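PDB 5Y0E: TssK from Serratia sp. FS14, which probably serves as a trimeric baseplate component of the bacterial type VI secretion system, linking the baseplate to the membrane complex. Local coordinates for residues Leu322-Arg325 / Leu329-Ala332; Pro363-Ile368 / Ala429-Gly434; Pro383-Arg388 / Gly412-Gln417; Ser422-His427 / Met437-Ile442. All coordinates share one frame; numbering follows the deposited sequence.

Contact 1. Residues Leu322-Arg325 / Leu329-Ala332; sequences LVER and LNVA
Val323 and Val331 form an antiparallel hydrogen-bonded pair in which each residue gives one bond and takes one: Val323 N donates to Val331 O at 3.0 Å, and Val331 N returns the bond to Val323 O at 2.8 Å. One step nearer the turn, Glu324 and Asn330 make a non-hydrogen-bonded pair with their CA atoms 4.3 Å apart. Beyond it Arg325 N reaches Leu329 O over a longer 3.3 Å. The end-to-end directions of the segments lie 135° apart rather than fully opposed, which marks a twisted ladder.

The side chains sort themselves onto the two faces. On that of Val323 and Val331, Arg325 bends at chi3 (63°) and folds back across the partner strand, bringing the flat of its guanidinium over Val331; CG2 lies 3.7 Å from that plane and over its centre. This is a dispersive contact between a charged plane and a methyl group. On the face of Glu324 and Asn330, the Asn330 side chain rises beside its own backbone N (chi1 -69°), which puts OD1 3.3 Å from Glu324 CA; nearby Glu324 N is badly angled for a bond. Leu322 CD2 meets Ala332 CB at 4.1 Å, and Leu322 continues onto Met437, Phe439 and Leu426.

Asn330 and Ala332 also bond through their backbones to Leu426 and Phe424, which ties strand 329-333 into the sheet on its other side. The paired ladder, closed by a short turn between Arg325 and Leu329, is a beta hairpin formed by two central strands of an antiparallel sheet.

Contact 2. Residues Pro363-Ile368 / Ala429-Gly434; sequences PAQMKI and AGEFPG
Gln365 carries the whole contact, meeting Ala429, Glu431 and Phe432 in turn. Hydrogen bonding comes first. At the backbone, Ala429 N donates to Gln365 O over 3.0 Å, just where helix 355-365 gives way to a strand. The side-chain amide then spends both N-H groups on the loop: NE2 reaches Ala429 O at 3.2 Å, in that carbonyl's plane, and Glu431 OE2 at 3.2 Å on its anti side. Both acceptors lie almost exactly in the amide plane, so the pair fixes the rotation of the amide. Glu431 OE2 accepts a further bond from His361 ND1, which steadies the carboxylate from the helix side.

Apolar contact is small: Gln365 bends at chi2 (144°) and lays CG against Ala429 CB, 3.4 Å away. Separately, Gln365 NE2 makes an oblique van der Waals approach to the Phe432 ring, 3.6 Å from CE1. Glu431 CG lies over one face of that ring, toward its rim, brought there by chi1 of 60°.

Gly430 centres an inverse gamma turn between these partners. The loop 429-434 joins strands 423-428 and 436-443, and Gln365 pins its start to the last helical residue before strand 366-370, whose Lys367 pairs with His427.

Contact 3. Residues Pro383-Arg388 / Gly412-Gln417; sequences PGIGLR and GDLWKQ
Ile385 lays its longer branch across the isobutyl group of Leu414, the two side chains crossing at about a right angle. CG1 lies 3.5 Å from Leu414 CD2, and the terminal methyl CD1 sits nearer still, at a modelled 3.2 Å from the same Leu414 CD2. That last value is short for two methyl groups, and its exact size is doubtful; the overlap itself is clear from the neighbouring distances, such as the 3.7 Å between Ile385 CD1 and Leu414 CG.

The torsions account for the meeting. Leu414 holds CG opposite its own backbone N (chi1 177°), which sends the fork of the side chain from helix 414-419 toward segment 383-388. In Ile385 the second torsion, 104° as modelled, departs from the usual staggered values, so the placement of CD1 is uncertain. Leu414 CD2 also touches the backbone, 3.7 Å from Gly384 C.

Trp415, the next residue of the helix, adds a looser contact. Ile385 CG1 approaches its six-membered ring at the edge, near the ring plane, 4.2 Å from Trp415 CE3. Ile385 is thus flanked by both helix residues, while on the sheet side it packs on Ile368 and Leu408 and bonds through its backbone to Ile368.

The side-chain chemistry is apolar: aliphatic carbons meet one another and a ring edge, and the touch at Gly384 is van der Waals contact with the backbone. Such a joint depends on shape and the exclusion of water rather than on directed bonds, and it seats the helix where the segment bridges strands 366-370 and 387-389.

Contact 4. Residues Ser422-His427 / Met437-Ile442; sequences SAFALH and MEFWAI
Phe439 turns the edge of its ring toward the face of Phe424, a T-shaped pair with centroids 5.0 Å apart and planes inclined at 63°. The leading atom is Phe439 CZ, which stands 3.8 Å above the Phe424 plane and over its centre. Beside it Phe439 CE2 comes to 3.8 Å from Phe424 CD1. The CZ hydrogen of Phe439 is thus directed roughly at the face of Phe424, in a tilted T.

The two side chains reach this pose from different torsions. Phe424 stands beside its backbone N, with chi1 -67°, whereas Phe439 has CG opposite the N (chi1 -166°), and the two side chains cross at about a right angle. Leu426, two residues further along its strand, approaches the Phe439 ring obliquely, with CD2 4.4 Å from Phe439 CE1.

These residues do not belong to adjacent strands. In the antiparallel sheet, 329-333 and 317-324 lie between 423-428 and 436-443, yet the CA atoms of Phe424 and Phe439 are 10.1 Å apart, closer than three steps across a flat sheet would allow. This implies a strongly curved sheet, rolled in a barrel-like way, consistent with the backbone bond between Ile368 and Ile385 near its two outermost strands; the rings meet on the concave side. Phe345 adds another ring against Phe424 there and also packs on Phe439, while Ile368 and Met366 touch Leu426.

Alternate residues of strand 436-443 face the other way. Trp440 NE1 bonds to Glu438 OE1 at 3.1 Å; OE1 lies in the indole plane and is met on its anti side, somewhat out of the carboxylate plane, while Glu438 OE2 is taken by His400 NE2.

Overall arrangement
All four contacts belong to one curved antiparallel sheet and its attachments. Contacts 1 and 4 are closest, their centres 8 Å apart: Asn330 N lies 2.7 Å from Leu426 O, a probable hydrogen bond between adjacent strands. Contact 2 continues the sheet on the far side of strand 423-428, where Lys367 N stands 3.0 Å from His427 O. Contact 3 is nested within the chain loop that contact 2 closes; their centres are 17 Å apart, yet Ile368 O and Ile385 N approach to 3.0 Å. Contacts 1 and 3 remain separate, about 11 Å between nearest atoms. Backbone bonds thus tie contacts 1, 4, 2 and 3 together in succession.

Contact 1. Residues Leu322-Arg325 / Leu329-Ala332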
loop_
_atom_site.group_PDB
_atom_site.type_symbol
_atom_site.label_atom_id
_atom_site.label_comp_id
_atom_site.label_asym_id
_atom_site.label_seq_id
_atom_site.Cartn_x
_atom_site.Cartn_y
_atom_site.Cartn_z
ATOM N N LEU A 322 0.082 17.318 -19.279
ATOM C CA LEU A 322 1.186 18.065 -19.795
ATOM C C LEU A 322 2.323 17.846 -18.845
ATOM O O LEU A 322 2.340 18.359 -17.752
ATOM C CB LEU A 322 0.848 19.531 -19.855
ATOM C CG LEU A 322 -0.082 19.963 -20.961
ATOM C CD1 LEU A 322 -0.472 21.390 -20.678
ATOM C CD2 LEU A 322 0.586 19.868 -22.309
ATOM N N VAL A 323 3.280 17.051 -19.268
ATOM C CA VAL A 323 4.441 16.733 -18.450
ATOM C C VAL A 323 5.555 17.706 -18.802
ATOM O O VAL A 323 5.994 17.772 -19.953
ATOM C CB VAL A 323 4.881 15.280 -18.653
ATOM C CG1 VAL A 323 6.032 14.964 -17.750
ATOM C CG2 VAL A 323 3.720 14.342 -18.369
ATOM N N GLU A 324 5.988 18.481 -17.819
ATOM C CA GLU A 324 7.048 19.453 -18.038
ATOM C C GLU A 324 8.387 18.740 -18.135
ATOM O O GLU A 324 8.718 17.914 -17.286
ATOM C CB GLU A 324 7.072 20.465 -16.900
ATOM C CG GLU A 324 7.972 21.654 -17.149
ATOM C CD GLU A 324 7.790 22.749 -16.114
ATOM O OE1 GLU A 324 8.425 23.814 -16.243
ATOM O OE2 GLU A 324 7.010 22.546 -15.166
ATOM N N ARG A 325 9.159 19.053 -19.172
ATOM C CA ARG A 325 10.458 18.423 -19.344
ATOM C C ARG A 325 11.574 19.410 -19.647
ATOM O O ARG A 325 12.702 18.986 -19.904
ATOM C CB ARG A 325 10.399 17.352 -20.441
ATOM C CG ARG A 325 11.038 16.052 -20.004
ATOM C CD ARG A 325 10.477 14.856 -20.743
ATOM N NE ARG A 325 10.737 14.901 -22.177
ATOM C CZ ARG A 325 10.131 14.119 -23.065
ATOM N NH1 ARG A 325 9.229 13.233 -22.661
ATOM N NH2 ARG A 325 10.426 14.217 -24.354
ATOM N N LEU A 329 8.875 24.054 -22.051
ATOM C CA LEU A 329 8.582 22.884 -22.858
ATOM C C LEU A 329 7.747 21.901 -22.052
ATOM O O LEU A 329 8.076 21.600 -20.900
ATOM C CB LEU A 329 9.867 22.212 -23.333
ATOM C CG LEU A 329 9.595 20.943 -24.132
ATOM C CD1 LEU A 329 8.967 21.312 -25.443
ATOM C CD2 LEU A 329 10.867 20.167 -24.356
ATOM N N ASN A 330 6.665 21.414 -22.659
ATOM C CA ASN A 330 5.858 20.340 -22.102
ATOM C C ASN A 330 5.656 19.270 -23.159
ATOM O O ASN A 330 5.772 19.517 -24.360
ATOM C CB ASN A 330 4.488 20.823 -21.616
ATOM C CG ASN A 330 4.579 21.701 -20.397
ATOM O OD1 ASN A 330 4.505 21.229 -19.266
ATOM N ND2 ASN A 330 4.735 22.997 -20.621
ATOM N N VAL A 331 5.332 18.074 -22.698
ATOM C CA VAL A 331 5.125 16.945 -23.584
ATOM C C VAL A 331 3.843 16.254 -23.172
ATOM O O VAL A 331 3.683 15.871 -22.008
ATOM C CB VAL A 331 6.304 15.968 -23.551
ATOM C CG1 VAL A 331 5.903 14.654 -24.155
ATOM C CG2 VAL A 331 7.443 16.548 -24.324
ATOM N N ALA A 332 2.937 16.105 -24.114
ATOM C CA ALA A 332 1.666 15.429 -23.899
ATOM C C ALA A 332 1.718 14.131 -24.684
ATOM O O ALA A 332 1.459 14.114 -25.888
ATOM C CB ALA A 332 0.495 16.300 -24.343
#

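Contact 2. Residues Pro363-Ile368 / Ala429-Gly434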
loop_
_atom_site.group_PDB
_atom_site.type_symbol
_atom_site.label_atom_id
_atom_site.label_comp_id
_atom_site.label_asym_id
_atom_site.label_seq_id
_atom_site.Cartn_x
_atom_site.Cartn_y
_atom_site.Cartn_z
ATOM N N PRO A 363 -1.033 32.550 -29.019
ATOM C CA PRO A 363 -1.099 31.744 -30.228
ATOM C C PRO A 363 0.142 31.830 -31.077
ATOM O O PRO A 363 0.373 30.925 -31.849
ATOM C CB PRO A 363 -2.277 32.334 -30.976
ATOM C CG PRO A 363 -3.060 33.042 -29.960
ATOM C CD PRO A 363 -2.064 33.582 -29.015
ATOM N N ALA A 364 0.911 32.901 -30.957
ATOM C CA ALA A 364 2.137 33.048 -31.691
ATOM C C ALA A 364 3.287 32.437 -30.924
ATOM O O ALA A 364 4.079 31.705 -31.465
ATOM C CB ALA A 364 2.405 34.512 -31.937
ATOM N N GLN A 365 3.356 32.707 -29.638
ATOM C CA GLN A 365 4.449 32.204 -28.827
ATOM C C GLN A 365 4.364 30.760 -28.366
ATOM O O GLN A 365 5.247 30.279 -27.681
ATOM C CB GLN A 365 4.639 33.097 -27.623
ATOM C CG GLN A 365 5.439 34.326 -27.937
ATOM C CD GLN A 365 4.961 35.529 -27.188
ATOM O OE1 GLN A 365 4.381 36.437 -27.765
ATOM N NE2 GLN A 365 5.218 35.555 -25.898
ATOM N N MET A 366 3.297 30.070 -28.708
ATOM C CA MET A 366 3.196 28.695 -28.317
ATOM C C MET A 366 3.315 27.900 -29.578
ATOM O O MET A 366 2.447 27.924 -30.415
ATOM C CB MET A 366 1.881 28.413 -27.612
ATOM C CG MET A 366 1.541 26.943 -27.471
ATOM S SD MET A 366 2.623 26.022 -26.390
ATOM C CE MET A 366 1.770 26.112 -24.839
ATOM N N LYS A 367 4.437 27.229 -29.718
ATOM C CA LYS A 367 4.696 26.428 -30.881
ATOM C C LYS A 367 4.437 24.993 -30.540
ATOM O O LYS A 367 4.979 24.464 -29.588
ATOM C CB LYS A 367 6.143 26.611 -31.321
ATOM N N ILE A 368 3.604 24.358 -31.334
ATOM C CA ILE A 368 3.270 22.988 -31.076
ATOM C C ILE A 368 3.706 22.099 -32.217
ATOM O O ILE A 368 3.425 22.370 -33.368
ATOM C CB ILE A 368 1.761 22.835 -30.830
ATOM C CG1 ILE A 368 1.382 23.377 -29.469
ATOM C CG2 ILE A 368 1.335 21.392 -30.889
ATOM C CD1 ILE A 368 -0.043 23.839 -29.409
ATOM N N ALA A 429 7.227 30.828 -25.490
ATOM C CA ALA A 429 8.076 31.963 -25.145
ATOM C C ALA A 429 7.599 32.668 -23.881
ATOM O O ALA A 429 6.750 33.558 -23.954
ATOM C CB ALA A 429 8.116 32.949 -26.303
ATOM N N GLY A 430 8.184 32.327 -22.732
ATOM C CA GLY A 430 7.561 32.530 -21.431
ATOM C C GLY A 430 7.536 33.906 -20.794
ATOM O O GLY A 430 8.396 34.240 -19.977
ATOM N N GLU A 431 6.522 34.692 -21.116
ATOM C CA GLU A 431 6.245 35.954 -20.443
ATOM C C GLU A 431 4.900 35.917 -19.721
ATOM O O GLU A 431 4.205 36.929 -19.650
ATOM C CB GLU A 431 6.256 37.109 -21.446
ATOM C CG GLU A 431 5.210 36.947 -22.555
ATOM C CD GLU A 431 4.792 38.259 -23.190
ATOM O OE1 GLU A 431 4.906 39.312 -22.531
ATOM O OE2 GLU A 431 4.344 38.243 -24.355
ATOM N N PHE A 432 4.503 34.767 -19.178
ATOM C CA PHE A 432 3.114 34.537 -18.798
ATOM C C PHE A 432 2.990 34.172 -17.327
ATOM O O PHE A 432 2.827 32.997 -16.977
ATOM C CB PHE A 432 2.499 33.455 -19.670
ATOM C CG PHE A 432 2.459 33.813 -21.112
ATOM C CD1 PHE A 432 3.526 33.538 -21.932
ATOM C CD2 PHE A 432 1.357 34.432 -21.649
ATOM C CE1 PHE A 432 3.488 33.866 -23.265
ATOM C CE2 PHE A 432 1.315 34.760 -22.981
ATOM C CZ PHE A 432 2.383 34.476 -23.791
ATOM N N PRO A 433 3.010 35.157 -16.445
ATOM C CA PRO A 433 2.821 34.875 -15.028
ATOM C C PRO A 433 1.498 34.192 -14.763
ATOM O O PRO A 433 0.464 34.552 -15.324
ATOM C CB PRO A 433 2.863 36.265 -14.385
ATOM C CG PRO A 433 2.586 37.195 -15.484
ATOM C CD PRO A 433 3.184 36.590 -16.695
ATOM N N GLY A 434 1.536 33.220 -13.868
ATOM C CA GLY A 434 0.329 32.568 -13.427
ATOM C C GLY A 434 -0.212 31.516 -14.359
ATOM O O GLY A 434 -1.281 30.976 -14.087
#

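Contact 3. Residues Pro383-Arg388 / Gly412-Gln417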
loop_
_atom_site.group_PDB
_atom_site.type_symbol
_atom_site.label_atom_id
_atom_site.label_comp_id
_atom_site.label_asym_id
_atom_site.label_seq_id
_atom_site.Cartn_x
_atom_site.Cartn_y
_atom_site.Cartn_z
ATOM N N PRO A 383 6.627 28.311 -38.212
ATOM C CA PRO A 383 5.398 28.110 -37.475
ATOM C C PRO A 383 5.235 26.684 -37.026
ATOM O O PRO A 383 5.955 25.785 -37.432
ATOM C CB PRO A 383 4.336 28.459 -38.505
ATOM C CG PRO A 383 4.946 28.103 -39.802
ATOM C CD PRO A 383 6.437 28.153 -39.655
ATOM N N GLY A 384 4.264 26.506 -36.150
ATOM C CA GLY A 384 3.900 25.205 -35.645
ATOM C C GLY A 384 2.437 24.993 -35.942
ATOM O O GLY A 384 1.847 25.677 -36.764
ATOM N N ILE A 385 1.835 24.022 -35.292
ATOM C CA ILE A 385 0.411 23.822 -35.524
ATOM C C ILE A 385 -0.354 25.053 -35.050
ATOM O O ILE A 385 -0.046 25.632 -34.003
ATOM C CB ILE A 385 -0.080 22.537 -34.836
ATOM C CG1 ILE A 385 0.470 21.317 -35.558
ATOM C CG2 ILE A 385 -1.579 22.469 -34.859
ATOM C CD1 ILE A 385 1.583 20.656 -34.845
ATOM N N GLY A 386 -1.328 25.489 -35.849
ATOM C CA GLY A 386 -2.049 26.694 -35.531
ATOM C C GLY A 386 -3.036 26.499 -34.397
ATOM O O GLY A 386 -3.593 25.429 -34.186
ATOM N N LEU A 387 -3.252 27.578 -33.667
ATOM C CA LEU A 387 -4.183 27.629 -32.555
ATOM C C LEU A 387 -5.284 28.616 -32.894
ATOM O O LEU A 387 -5.011 29.778 -33.181
ATOM C CB LEU A 387 -3.482 28.028 -31.264
ATOM C CG LEU A 387 -2.333 27.075 -30.965
ATOM C CD1 LEU A 387 -1.323 27.638 -29.983
ATOM C CD2 LEU A 387 -2.935 25.796 -30.472
ATOM N N ARG A 388 -6.520 28.152 -32.862
ATOM C CA ARG A 388 -7.680 28.962 -33.185
ATOM C C ARG A 388 -8.463 29.180 -31.900
ATOM O O ARG A 388 -8.795 28.219 -31.203
ATOM C CB ARG A 388 -8.530 28.265 -34.243
ATOM C CG ARG A 388 -9.926 28.813 -34.423
ATOM C CD ARG A 388 -10.657 28.022 -35.503
ATOM N NE ARG A 388 -9.819 27.824 -36.687
ATOM C CZ ARG A 388 -9.711 28.706 -37.675
ATOM N NH1 ARG A 388 -8.925 28.454 -38.715
ATOM N NH2 ARG A 388 -10.391 29.846 -37.616
ATOM N N GLY A 412 -2.638 21.068 -43.257
ATOM C CA GLY A 412 -1.246 21.359 -43.507
ATOM C C GLY A 412 -0.463 20.078 -43.597
ATOM O O GLY A 412 -1.014 19.005 -43.515
ATOM N N ASP A 413 0.840 20.197 -43.773
ATOM C CA ASP A 413 1.677 19.027 -43.875
ATOM C C ASP A 413 2.201 18.672 -42.498
ATOM O O ASP A 413 2.451 17.517 -42.202
ATOM C CB ASP A 413 2.823 19.269 -44.866
ATOM C CG ASP A 413 2.327 19.559 -46.290
ATOM O OD1 ASP A 413 1.360 20.339 -46.439
ATOM O OD2 ASP A 413 2.908 19.011 -47.256
ATOM N N LEU A 414 2.298 19.656 -41.609
ATOM C CA LEU A 414 2.794 19.396 -40.253
ATOM C C LEU A 414 1.904 18.460 -39.483
ATOM O O LEU A 414 2.377 17.656 -38.698
ATOM C CB LEU A 414 2.991 20.670 -39.467
ATOM C CG LEU A 414 3.434 20.362 -38.048
ATOM C CD1 LEU A 414 4.777 19.664 -38.019
ATOM C CD2 LEU A 414 3.492 21.644 -37.256
ATOM N N TRP A 415 0.602 18.552 -39.711
ATOM C CA TRP A 415 -0.331 17.645 -39.091
ATOM C C TRP A 415 0.034 16.171 -39.301
ATOM O O TRP A 415 0.007 15.397 -38.358
ATOM C CB TRP A 415 -1.738 17.908 -39.595
ATOM C CG TRP A 415 -2.707 17.225 -38.755
ATOM C CD1 TRP A 415 -3.649 16.340 -39.148
ATOM C CD2 TRP A 415 -2.812 17.332 -37.340
ATOM N NE1 TRP A 415 -4.354 15.895 -38.058
ATOM C CE2 TRP A 415 -3.851 16.494 -36.935
ATOM C CE3 TRP A 415 -2.131 18.065 -36.379
ATOM C CZ2 TRP A 415 -4.216 16.364 -35.615
ATOM C CZ3 TRP A 415 -2.494 17.937 -35.082
ATOM C CH2 TRP A 415 -3.526 17.099 -34.704
ATOM N N LYS A 416 0.406 15.788 -40.524
ATOM C CA LYS A 416 0.773 14.402 -40.833
ATOM C C LYS A 416 1.910 13.886 -40.002
ATOM O O LYS A 416 1.907 12.737 -39.604
ATOM C CB LYS A 416 1.142 14.214 -42.295
ATOM C CG LYS A 416 0.397 15.103 -43.253
ATOM C CD LYS A 416 -1.064 14.727 -43.297
ATOM C CE LYS A 416 -1.881 15.915 -43.750
ATOM N NZ LYS A 416 -1.084 16.735 -44.696
ATOM N N GLN A 417 2.896 14.722 -39.729
ATOM C CA GLN A 417 3.995 14.277 -38.915
ATOM C C GLN A 417 3.458 13.913 -37.548
ATOM O O GLN A 417 3.797 12.864 -37.013
ATOM C CB GLN A 417 5.075 15.334 -38.821
ATOM C CG GLN A 417 6.452 14.757 -38.575
ATOM C CD GLN A 417 7.580 15.653 -39.055
ATOM O OE1 GLN A 417 7.360 16.657 -39.724
ATOM N NE2 GLN A 417 8.798 15.281 -38.710
#

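Contact 4. Residues Ser422-His427 / Met437-Ile442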
loop_
_atom_site.group_PDB
_atom_site.type_symbol
_atom_site.label_atom_id
_atom_site.label_comp_id
_atom_site.label_asym_id
_atom_site.label_seq_id
_atom_site.Cartn_x
_atom_site.Cartn_y
_atom_site.Cartn_z
ATOM N N SER A 422 3.736 10.120 -31.479
ATOM C CA SER A 422 3.114 9.564 -30.288
ATOM C C SER A 422 3.068 10.551 -29.133
ATOM O O SER A 422 2.784 10.145 -27.998
ATOM C CB SER A 422 3.846 8.296 -29.854
ATOM O OG SER A 422 5.192 8.591 -29.532
ATOM N N ALA A 423 3.302 11.832 -29.385
ATOM C CA ALA A 423 3.281 12.802 -28.307
ATOM C C ALA A 423 3.329 14.189 -28.902
ATOM O O ALA A 423 4.018 14.417 -29.896
ATOM C CB ALA A 423 4.460 12.609 -27.352
ATOM N N PHE A 424 2.595 15.104 -28.294
ATOM C CA PHE A 424 2.729 16.501 -28.639
ATOM C C PHE A 424 3.892 17.100 -27.875
ATOM O O PHE A 424 4.155 16.747 -26.724
ATOM C CB PHE A 424 1.469 17.284 -28.290
ATOM C CG PHE A 424 0.262 16.931 -29.106
ATOM C CD1 PHE A 424 -0.554 15.880 -28.742
ATOM C CD2 PHE A 424 -0.093 17.695 -30.199
ATOM C CE1 PHE A 424 -1.678 15.585 -29.471
ATOM C CE2 PHE A 424 -1.208 17.400 -30.928
ATOM C CZ PHE A 424 -2.007 16.351 -30.560
ATOM N N ALA A 425 4.576 18.029 -28.515
ATOM C CA ALA A 425 5.546 18.863 -27.835
ATOM C C ALA A 425 5.066 20.300 -27.905
ATOM O O ALA A 425 4.649 20.769 -28.967
ATOM C CB ALA A 425 6.935 18.726 -28.451
ATOM N N LEU A 426 5.105 20.986 -26.772
ATOM C CA LEU A 426 4.670 22.369 -26.686
ATOM C C LEU A 426 5.766 23.176 -26.022
ATOM O O LEU A 426 6.226 22.823 -24.933
ATOM C CB LEU A 426 3.372 22.519 -25.889
ATOM C CG LEU A 426 2.140 21.708 -26.287
ATOM C CD1 LEU A 426 2.142 20.332 -25.663
ATOM C CD2 LEU A 426 0.886 22.465 -25.901
ATOM N N HIS A 427 6.151 24.274 -26.662
ATOM C CA HIS A 427 7.158 25.192 -26.157
ATOM C C HIS A 427 6.565 26.574 -26.225
ATOM O O HIS A 427 5.972 26.935 -27.214
ATOM C CB HIS A 427 8.402 25.154 -27.016
ATOM C CG HIS A 427 9.450 26.130 -26.600
ATOM N ND1 HIS A 427 9.442 27.443 -27.002
ATOM C CD2 HIS A 427 10.546 25.982 -25.824
ATOM C CE1 HIS A 427 10.486 28.064 -26.490
ATOM N NE2 HIS A 427 11.174 27.198 -25.773
ATOM N N MET A 437 -2.647 25.558 -17.628
ATOM C CA MET A 437 -3.114 25.013 -18.885
ATOM C C MET A 437 -3.722 23.646 -18.670
ATOM O O MET A 437 -3.417 22.950 -17.703
ATOM C CB MET A 437 -2.014 24.919 -19.921
ATOM C CG MET A 437 -1.578 26.263 -20.418
ATOM S SD MET A 437 -0.340 26.189 -21.707
ATOM C CE MET A 437 0.657 24.853 -21.121
ATOM N N GLU A 438 -4.627 23.304 -19.563
ATOM C CA GLU A 438 -5.183 21.975 -19.667
ATOM C C GLU A 438 -5.168 21.605 -21.136
ATOM O O GLU A 438 -5.377 22.455 -22.001
ATOM C CB GLU A 438 -6.602 21.902 -19.105
ATOM C CG GLU A 438 -6.695 22.270 -17.660
ATOM C CD GLU A 438 -8.075 22.080 -17.079
ATOM O OE1 GLU A 438 -8.995 21.730 -17.826
ATOM O OE2 GLU A 438 -8.250 22.288 -15.869
ATOM N N PHE A 439 -4.892 20.344 -21.413
ATOM C CA PHE A 439 -4.805 19.845 -22.770
ATOM C C PHE A 439 -5.803 18.717 -22.901
ATOM O O PHE A 439 -5.720 17.719 -22.184
ATOM C CB PHE A 439 -3.393 19.368 -23.082
ATOM C CG PHE A 439 -3.148 19.155 -24.520
ATOM C CD1 PHE A 439 -2.947 20.218 -25.351
ATOM C CD2 PHE A 439 -3.122 17.890 -25.048
ATOM C CE1 PHE A 439 -2.724 20.028 -26.682
ATOM C CE2 PHE A 439 -2.896 17.694 -26.391
ATOM C CZ PHE A 439 -2.694 18.765 -27.204
ATOM N N TRP A 440 -6.754 18.884 -23.794
ATOM C CA TRP A 440 -7.817 17.918 -23.955
ATOM C C TRP A 440 -7.877 17.403 -25.380
ATOM O O TRP A 440 -7.569 18.119 -26.332
ATOM C CB TRP A 440 -9.152 18.531 -23.596
ATOM C CG TRP A 440 -9.357 18.757 -22.152
ATOM C CD1 TRP A 440 -9.019 19.858 -21.443
ATOM C CD2 TRP A 440 -9.984 17.867 -21.237
ATOM N NE1 TRP A 440 -9.387 19.708 -20.139
ATOM C CE2 TRP A 440 -9.991 18.494 -19.990
ATOM C CE3 TRP A 440 -10.541 16.596 -21.355
ATOM C CZ2 TRP A 440 -10.526 17.905 -18.875
ATOM C CZ3 TRP A 440 -11.075 16.013 -20.245
ATOM C CH2 TRP A 440 -11.060 16.663 -19.020
ATOM N N ALA A 441 -8.299 16.155 -25.511
ATOM C CA ALA A 441 -8.597 15.542 -26.792
ATOM C C ALA A 441 -10.072 15.194 -26.808
ATOM O O ALA A 441 -10.579 14.634 -25.834
ATOM C CB ALA A 441 -7.747 14.302 -27.013
ATOM N N ILE A 442 -10.761 15.537 -27.898
ATOM C CA ILE A 442 -12.214 15.437 -27.972
ATOM C C ILE A 442 -12.603 14.585 -29.166
ATOM O O ILE A 442 -12.299 14.935 -30.308
ATOM C CB ILE A 442 -12.873 16.815 -28.067
ATOM C CG1 ILE A 442 -12.375 17.689 -26.928
ATOM C CG2 ILE A 442 -14.361 16.684 -27.995
ATOM C CD1 ILE A 442 -13.085 18.996 -26.794
#